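Local coordinates for motility protein B (Helicobacter pylori, PDB 3S03) that probably forms, with MotA, the stator that drives flagellar rotation, and may fasten the torque-generating machinery to the cell wall through its periplasmic OmpA-like domain, at residues V65-R70 / V137-S142; D46-I51 / I102-N107. All coordinates share one frame; numbering follows the deposited sequence.

Interaction 1: residues V65-R70 / V137-S142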
ATOM      1  N   VAL A  65       9.072  -4.126  10.653  1.00 33.80           N
ATOM      2  CA  VAL A  65       9.238  -2.925   9.859  1.00 35.04           C
ATOM      3  C   VAL A  65      10.636  -2.847   9.303  1.00 35.65           C
ATOM      4  O   VAL A  65      11.618  -2.873  10.051  1.00 35.56           O
ATOM      5  CB  VAL A  65       8.966  -1.652  10.679  1.00 34.87           C
ATOM      6  CG1 VAL A  65       9.435  -0.388   9.911  1.00 29.19           C
ATOM      7  CG2 VAL A  65       7.498  -1.580  11.011  1.00 25.51           C
ATOM      8  N   HIS A  66      10.716  -2.733   7.982  1.00 35.11           N
ATOM      9  CA  HIS A  66      11.996  -2.656   7.301  1.00 23.52           C
ATOM     10  C   HIS A  66      12.421  -1.223   7.188  1.00 28.88           C
ATOM     11  O   HIS A  66      11.587  -0.324   7.090  1.00 29.94           O
ATOM     12  CB  HIS A  66      11.911  -3.300   5.937  1.00 23.94           C
ATOM     13  CG  HIS A  66      11.572  -4.755   5.989  1.00 30.83           C
ATOM     14  ND1 HIS A  66      11.064  -5.437   4.907  1.00 28.57           N
ATOM     15  CD2 HIS A  66      11.655  -5.655   7.002  1.00 23.98           C
ATOM     16  CE1 HIS A  66      10.855  -6.697   5.250  1.00 34.66           C
ATOM     17  NE2 HIS A  66      11.197  -6.853   6.516  1.00 24.46           N
ATOM     18  N   ILE A  67      13.728  -1.011   7.255  1.00 28.51           N
ATOM     19  CA  ILE A  67      14.262   0.324   7.248  1.00 29.62           C
ATOM     20  C   ILE A  67      15.357   0.353   6.224  1.00 19.87           C
ATOM     21  O   ILE A  67      16.356  -0.327   6.354  1.00 26.46           O
ATOM     22  CB  ILE A  67      14.839   0.747   8.637  1.00 40.19           C
ATOM     23  CG1 ILE A  67      13.747   0.791   9.706  1.00 32.82           C
ATOM     24  CG2 ILE A  67      15.461   2.129   8.540  1.00 38.28           C
ATOM     25  CD1 ILE A  67      13.456  -0.531  10.345  1.00 39.46           C
ATOM     26  N   ASN A  68      15.150   1.145   5.192  1.00 26.35           N
ATOM     27  CA  ASN A  68      16.105   1.242   4.097  1.00 25.27           C
ATOM     28  C   ASN A  68      16.680   2.653   4.115  1.00 25.49           C
ATOM     29  O   ASN A  68      15.913   3.648   4.162  1.00 21.11           O
ATOM     30  CB  ASN A  68      15.412   0.937   2.759  1.00 15.57           C
ATOM     31  CG  ASN A  68      16.294   1.243   1.541  1.00 18.61           C
ATOM     32  OD1 ASN A  68      15.818   1.766   0.514  1.00 22.38           O
ATOM     33  ND2 ASN A  68      17.567   0.914   1.641  1.00 17.80           N
ATOM     34  N   VAL A  69      18.014   2.721   4.089  1.00 20.43           N
ATOM     35  CA  VAL A  69      18.747   3.980   4.138  1.00 21.58           C
ATOM     36  C   VAL A  69      19.246   4.307   2.750  1.00 26.53           C
ATOM     37  O   VAL A  69      20.188   3.692   2.255  1.00 30.10           O
ATOM     38  CB  VAL A  69      19.953   3.935   5.109  1.00 28.96           C
ATOM     39  CG1 VAL A  69      20.617   5.273   5.156  1.00 28.92           C
ATOM     40  CG2 VAL A  69      19.521   3.511   6.537  1.00 30.91           C
ATOM     41  N   ARG A  70      18.625   5.298   2.130  1.00 23.33           N
ATOM     42  CA  ARG A  70      18.968   5.695   0.780  1.00 20.97           C
ATOM     43  C   ARG A  70      19.749   7.017   0.767  1.00 19.45           C
ATOM     44  O   ARG A  70      19.414   7.946   1.482  1.00 24.24           O
ATOM     45  CB  ARG A  70      17.675   5.802  -0.020  1.00 23.42           C
ATOM     46  CG  ARG A  70      16.456   6.031   0.874  1.00 28.74           C
ATOM     47  CD  ARG A  70      15.121   5.966   0.117  1.00 33.56           C
ATOM     48  NE  ARG A  70      14.655   4.599  -0.103  1.00 28.68           N
ATOM     49  CZ  ARG A  70      13.448   4.282  -0.575  1.00 32.52           C
ATOM     50  NH1 ARG A  70      12.564   5.229  -0.872  1.00 22.58           N
ATOM     51  NH2 ARG A  70      13.120   3.008  -0.744  1.00 29.65           N
ATOM     52  N   VAL A 137      20.258  12.344   3.151  1.00 17.99           N
ATOM     53  CA  VAL A 137      20.066  10.932   3.332  1.00 18.40           C
ATOM     54  C   VAL A 137      18.561  10.784   3.585  1.00 20.82           C
ATOM     55  O   VAL A 137      17.922  11.643   4.214  1.00 13.87           O
ATOM     56  CB  VAL A 137      20.925  10.326   4.508  1.00 19.19           C
ATOM     57  CG1 VAL A 137      20.428   8.950   4.873  1.00 17.58           C
ATOM     58  CG2 VAL A 137      22.428  10.222   4.121  1.00 12.66           C
ATOM     59  N   GLU A 138      17.990   9.713   3.062  1.00 18.28           N
ATOM     60  CA  GLU A 138      16.588   9.422   3.289  1.00 23.74           C
ATOM     61  C   GLU A 138      16.445   8.074   4.005  1.00 26.38           C
ATOM     62  O   GLU A 138      16.955   7.048   3.550  1.00 29.87           O
ATOM     63  CB  GLU A 138      15.835   9.401   1.956  1.00 17.78           C
ATOM     64  CG  GLU A 138      14.952  10.636   1.706  1.00 22.97           C
ATOM     65  CD  GLU A 138      14.297  10.624   0.324  1.00 27.32           C
ATOM     66  OE1 GLU A 138      14.097   9.511  -0.246  1.00 20.66           O
ATOM     67  OE2 GLU A 138      13.995  11.727  -0.193  1.00 23.96           O
ATOM     68  N   ILE A 139      15.757   8.077   5.127  1.00 21.79           N
ATOM     69  CA  ILE A 139      15.485   6.838   5.843  1.00 24.37           C
ATOM     70  C   ILE A 139      14.070   6.467   5.486  1.00 21.72           C
ATOM     71  O   ILE A 139      13.139   7.066   6.006  1.00 19.62           O
ATOM     72  CB  ILE A 139      15.528   7.058   7.376  1.00 28.59           C
ATOM     73  CG1 ILE A 139      16.839   7.729   7.798  1.00 22.63           C
ATOM     74  CG2 ILE A 139      15.281   5.757   8.125  1.00 28.02           C
ATOM     75  CD1 ILE A 139      18.004   6.805   7.914  1.00 26.53           C
ATOM     76  N   PHE A 140      13.905   5.504   4.585  1.00 27.33           N
ATOM     77  CA  PHE A 140      12.564   5.031   4.229  1.00 28.78           C
ATOM     78  C   PHE A 140      12.201   3.828   5.106  1.00 31.06           C
ATOM     79  O   PHE A 140      13.018   2.917   5.262  1.00 28.05           O
ATOM     80  CB  PHE A 140      12.506   4.643   2.750  1.00 39.14           C
ATOM     81  CG  PHE A 140      11.169   4.074   2.312  1.00 44.87           C
ATOM     82  CD1 PHE A 140      10.141   4.919   1.906  1.00 50.15           C
ATOM     83  CD2 PHE A 140      10.950   2.701   2.292  1.00 35.70           C
ATOM     84  CE1 PHE A 140       8.914   4.408   1.503  1.00 42.67           C
ATOM     85  CE2 PHE A 140       9.742   2.194   1.887  1.00 36.67           C
ATOM     86  CZ  PHE A 140       8.714   3.050   1.506  1.00 41.12           C
ATOM     87  N   PHE A 141      10.987   3.846   5.664  1.00 27.57           N
ATOM     88  CA  PHE A 141      10.459   2.773   6.516  1.00 22.89           C
ATOM     89  C   PHE A 141       9.332   2.092   5.781  1.00 28.57           C
ATOM     90  O   PHE A 141       8.632   2.748   5.012  1.00 43.91           O
ATOM     91  CB  PHE A 141       9.882   3.347   7.811  1.00 25.32           C
ATOM     92  CG  PHE A 141      10.868   4.144   8.640  1.00 26.87           C
ATOM     93  CD1 PHE A 141      11.414   3.602   9.790  1.00 21.67           C
ATOM     94  CD2 PHE A 141      11.215   5.454   8.289  1.00 29.16           C
ATOM     95  CE1 PHE A 141      12.302   4.332  10.578  1.00 24.98           C
ATOM     96  CE2 PHE A 141      12.103   6.196   9.072  1.00 32.39           C
ATOM     97  CZ  PHE A 141      12.653   5.632  10.221  1.00 23.80           C
ATOM     98  N   SER A 142       9.135   0.796   6.016  1.00 30.49           N
ATOM     99  CA  SER A 142       8.062   0.030   5.367  1.00 25.53           C
ATOM    100  C   SER A 142       8.018  -1.434   5.835  1.00 27.99           C
ATOM    101  O   SER A 142       8.568  -1.783   6.881  1.00 32.94           O
ATOM    102  CB  SER A 142       8.225   0.072   3.846  1.00 23.12           C
ATOM    103  OG  SER A 142       9.291  -0.757   3.439  1.00 30.28           O
TER
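The guanidinium of R70 lies flat on F140, the two planes only 5° apart and their centres separated by 4.3 Å, across an antiparallel strand pair in the mixed sheet of the OmpA-like fold. F140 CB sits over the middle of one guanidinium face, 3.5 Å from R70 CZ, so the cation covers the root of the phenylalanine side chain as well as part of its ring. At the edge of the same group N68 OD1 lies in plane and accepts from R70 NE (3.1 Å) and R70 NH2, the latter along a lone pair. A bend at chi3 (81°) folds the arginine back over the strands, and this side-on grip fixes its rotation.

In the sheet 24-29 flanks 137-142 and 111-115 flanks 66-71. Hydrogen-bonded pairs H66-S142, N68-F140 and R70-E138 alternate with non-hydrogen-bonded I67-F141 and V69-I139. N68 is further tied to the neighbouring strand through S114. E138 forms its salt bridge with R136, while R70 NH1 stays 4.6 Å from E138 OE1, so any attraction there would be only longer-range.

The face bearing I67, V69, I139 and F141 is buried and apolar. Helix 47-58 covers it through I58, and L155 of the second subunit packs on F141. I67 CG2 meets I139 CG2 at 3.7 Å, and V69 lies alongside I139, pointing the same way. Near one end of the pair, I67 CG1 comes to 3.7 Å from F141 CD1, approaching the ring obliquely.

Interaction 2: residues D46-I51 / I102-N107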
ATOM      1  N   ASP A  46      27.896  16.239  15.974  1.00 62.69           N
ATOM      2  CA  ASP A  46      26.495  16.074  16.345  1.00 69.53           C
ATOM      3  C   ASP A  46      25.893  14.821  15.723  1.00 61.38           C
ATOM      4  O   ASP A  46      24.803  14.393  16.106  1.00 61.96           O
ATOM      5  CB  ASP A  46      25.674  17.333  15.971  1.00 79.57           C
ATOM      6  CG  ASP A  46      25.216  17.353  14.496  1.00100.51           C
ATOM      7  OD1 ASP A  46      26.067  17.272  13.582  1.00 93.61           O
ATOM      8  OD2 ASP A  46      23.994  17.474  14.252  1.00 97.16           O
ATOM      9  N   MET A  47      26.613  14.244  14.764  1.00 51.00           N
ATOM     10  CA  MET A  47      26.163  13.042  14.081  1.00 58.98           C
ATOM     11  C   MET A  47      25.703  11.998  15.089  1.00 55.72           C
ATOM     12  O   MET A  47      24.511  11.727  15.216  1.00 63.42           O
ATOM     13  CB  MET A  47      27.282  12.476  13.195  1.00 63.39           C
ATOM     14  CG  MET A  47      26.807  11.661  11.993  1.00 53.97           C
ATOM     15  SD  MET A  47      27.258   9.910  12.025  1.00 80.06           S
ATOM     16  CE  MET A  47      26.402   9.296  10.569  1.00 71.61           C
ATOM     17  N   MET A  48      26.659  11.443  15.819  1.00 47.41           N
ATOM     18  CA  MET A  48      26.415  10.387  16.787  1.00 46.44           C
ATOM     19  C   MET A  48      25.168  10.562  17.669  1.00 50.45           C
ATOM     20  O   MET A  48      24.409   9.603  17.867  1.00 44.84           O
ATOM     21  CB  MET A  48      27.665  10.206  17.636  1.00 41.12           C
ATOM     22  CG  MET A  48      28.921  10.021  16.795  1.00 35.18           C
ATOM     23  SD  MET A  48      28.707   8.743  15.538  1.00 39.82           S
ATOM     24  CE  MET A  48      28.699   7.227  16.527  1.00 33.56           C
ATOM     25  N   LEU A  49      24.951  11.776  18.178  1.00 43.48           N
ATOM     26  CA  LEU A  49      23.815  12.058  19.058  1.00 41.85           C
ATOM     27  C   LEU A  49      22.472  12.047  18.318  1.00 41.61           C
ATOM     28  O   LEU A  49      21.455  11.576  18.841  1.00 38.50           O
ATOM     29  CB  LEU A  49      24.011  13.401  19.770  1.00 49.57           C
ATOM     30  CG  LEU A  49      25.297  13.667  20.561  1.00 42.48           C
ATOM     31  CD1 LEU A  49      25.424  15.163  20.878  1.00 48.83           C
ATOM     32  CD2 LEU A  49      25.324  12.848  21.844  1.00 42.61           C
ATOM     33  N   TYR A  50      22.480  12.576  17.098  1.00 51.92           N
ATOM     34  CA  TYR A  50      21.274  12.652  16.258  1.00 51.37           C
ATOM     35  C   TYR A  50      20.870  11.275  15.716  1.00 46.22           C
ATOM     36  O   TYR A  50      19.706  10.871  15.868  1.00 39.57           O
ATOM     37  CB  TYR A  50      21.463  13.663  15.114  1.00 38.42           C
ATOM     38  CG  TYR A  50      20.195  13.974  14.361  1.00 52.22           C
ATOM     39  CD1 TYR A  50      19.210  14.795  14.919  1.00 56.58           C
ATOM     40  CD2 TYR A  50      19.970  13.450  13.089  1.00 66.69           C
ATOM     41  CE1 TYR A  50      18.029  15.078  14.229  1.00 44.10           C
ATOM     42  CE2 TYR A  50      18.781  13.735  12.388  1.00 57.56           C
ATOM     43  CZ  TYR A  50      17.821  14.547  12.967  1.00 45.36           C
ATOM     44  OH  TYR A  50      16.655  14.822  12.281  1.00 46.73           O
ATOM     45  N   ILE A  51      21.827  10.558  15.109  1.00 35.09           N
ATOM     46  CA  ILE A  51      21.575   9.204  14.620  1.00 29.89           C
ATOM     47  C   ILE A  51      21.052   8.321  15.751  1.00 35.17           C
ATOM     48  O   ILE A  51      20.113   7.523  15.581  1.00 36.45           O
ATOM     49  CB  ILE A  51      22.826   8.559  14.054  1.00 30.03           C
ATOM     50  CG1 ILE A  51      23.201   9.199  12.723  1.00 36.39           C
ATOM     51  CG2 ILE A  51      22.601   7.057  13.848  1.00 29.67           C
ATOM     52  CD1 ILE A  51      24.152  10.289  12.844  1.00 25.62           C
ATOM     53  N   ILE A 102      23.279   0.821  13.528  1.00 26.87           N
ATOM     54  CA  ILE A 102      23.529  -0.498  14.081  1.00 28.17           C
ATOM     55  C   ILE A 102      24.354  -0.350  15.366  1.00 27.15           C
ATOM     56  O   ILE A 102      23.924  -0.808  16.420  1.00 25.28           O
ATOM     57  CB  ILE A 102      24.203  -1.449  13.057  1.00 21.19           C
ATOM     58  CG1 ILE A 102      23.368  -1.542  11.782  1.00 26.53           C
ATOM     59  CG2 ILE A 102      24.293  -2.825  13.614  1.00 15.94           C
ATOM     60  CD1 ILE A 102      24.041  -2.279  10.649  1.00 22.86           C
ATOM     61  N   GLN A 103      25.516   0.300  15.279  1.00 28.36           N
ATOM     62  CA  GLN A 103      26.352   0.570  16.468  1.00 29.01           C
ATOM     63  C   GLN A 103      25.515   1.034  17.658  1.00 28.10           C
ATOM     64  O   GLN A 103      25.878   0.811  18.810  1.00 29.50           O
ATOM     65  CB  GLN A 103      27.374   1.663  16.182  1.00 29.30           C
ATOM     66  CG  GLN A 103      28.394   1.341  15.116  1.00 30.03           C
ATOM     67  CD  GLN A 103      29.463   2.395  15.054  1.00 23.60           C
ATOM     68  OE1 GLN A 103      30.538   2.243  15.645  1.00 29.58           O
ATOM     69  NE2 GLN A 103      29.166   3.496  14.373  1.00 25.68           N
ATOM     70  N   TYR A 104      24.394   1.682  17.361  1.00 28.77           N
ATOM     71  CA  TYR A 104      23.491   2.163  18.390  1.00 26.70           C
ATOM     72  C   TYR A 104      22.355   1.191  18.729  1.00 27.00           C
ATOM     73  O   TYR A 104      21.441   1.560  19.457  1.00 37.21           O
ATOM     74  CB  TYR A 104      22.919   3.527  17.991  1.00 30.81           C
ATOM     75  CG  TYR A 104      23.830   4.711  18.274  1.00 23.60           C
ATOM     76  CD1 TYR A 104      24.140   5.078  19.571  1.00 20.73           C
ATOM     77  CD2 TYR A 104      24.350   5.472  17.239  1.00 29.95           C
ATOM     78  CE1 TYR A 104      24.972   6.163  19.838  1.00 25.89           C
ATOM     79  CE2 TYR A 104      25.178   6.576  17.484  1.00 29.20           C
ATOM     80  CZ  TYR A 104      25.483   6.917  18.787  1.00 32.58           C
ATOM     81  OH  TYR A 104      26.295   8.015  19.037  1.00 28.76           O
ATOM     82  N   GLY A 105      22.398  -0.039  18.220  1.00 28.11           N
ATOM     83  CA  GLY A 105      21.395  -1.032  18.600  1.00 27.58           C
ATOM     84  C   GLY A 105      20.384  -1.564  17.594  1.00 32.21           C
ATOM     85  O   GLY A 105      19.764  -2.594  17.856  1.00 25.74           O
ATOM     86  N   VAL A 106      20.175  -0.885  16.463  1.00 28.53           N
ATOM     87  CA  VAL A 106      19.229  -1.421  15.449  1.00 32.52           C
ATOM     88  C   VAL A 106      19.669  -2.789  14.911  1.00 24.99           C
ATOM     89  O   VAL A 106      20.857  -3.078  14.825  1.00 32.15           O
ATOM     90  CB  VAL A 106      18.987  -0.448  14.258  1.00 28.98           C
ATOM     91  CG1 VAL A 106      18.070  -1.093  13.268  1.00 34.71           C
ATOM     92  CG2 VAL A 106      18.371   0.836  14.732  1.00 22.79           C
ATOM     93  N   ASN A 107      18.714  -3.636  14.565  1.00 36.36           N
ATOM     94  CA  ASN A 107      19.042  -4.981  14.105  1.00 34.04           C
ATOM     95  C   ASN A 107      19.401  -5.018  12.612  1.00 34.04           C
ATOM     96  O   ASN A 107      18.621  -4.554  11.779  1.00 36.81           O
ATOM     97  CB  ASN A 107      17.889  -5.918  14.408  1.00 30.43           C
ATOM     98  CG  ASN A 107      18.081  -7.303  13.808  1.00 45.57           C
ATOM     99  OD1 ASN A 107      19.209  -7.747  13.552  1.00 40.05           O
ATOM    100  ND2 ASN A 107      16.968  -7.991  13.567  1.00 46.26           N
TER
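Y104 reaches across from the end of helix 86-103 to M48 and I51 near the start of helix 47-58, two helices of the OmpA-like domain. A Schellman motif ends the longer helix: G105, at positive phi, is its C-prime residue, and V106 N bonds back to L101 O. Y104 has already left helical geometry, and with CG beside its backbone N (chi1 -81°) the ring extends toward the other helix.

The tighter part of the contact is M48 against this ring, with I51 beside it. M48 curls back to the tyrosine: bends at chi2 and chi3 (-51° and -72°) bring its terminal methyl CE to 3.7 Å from Y104 CE2. The I51 side chain crosses the tyrosine at about a right angle, its CG2 4.1 Å from Y104 CD2, while E52 and A55 of the same helix also touch the Y104 side chain. I51 itself is buried and continues inward against V100 and L101.

The outer side is sparser. L49 is exposed, with its CB pointing away from 102-107. Q103, also exposed, makes a looser approach, its amide nitrogen NE2 coming no nearer to M48 CE than 4.3 Å.

How the interactions relate
The two contacts show how a helix-on-sheet domain is tied together at different depths. Interaction 1 joins strands within the sheet, its centre about 5 Å from the centre of the chain; interaction 2 joins helix ends at the surface, its centre about 14 Å from that point. Their own centres are about 14 Å apart and their nearest atoms about 5 Å, without touching. Their segments alternate along the chain. Helix 47-58 leads into strand 66-71, from which helix 86-103 makes the beta-alpha-beta crossover to the parallel neighbouring strand 111-115. I58 bridges the levels, touching I67 and F141 of interaction 1 and V106 of segment 102-107.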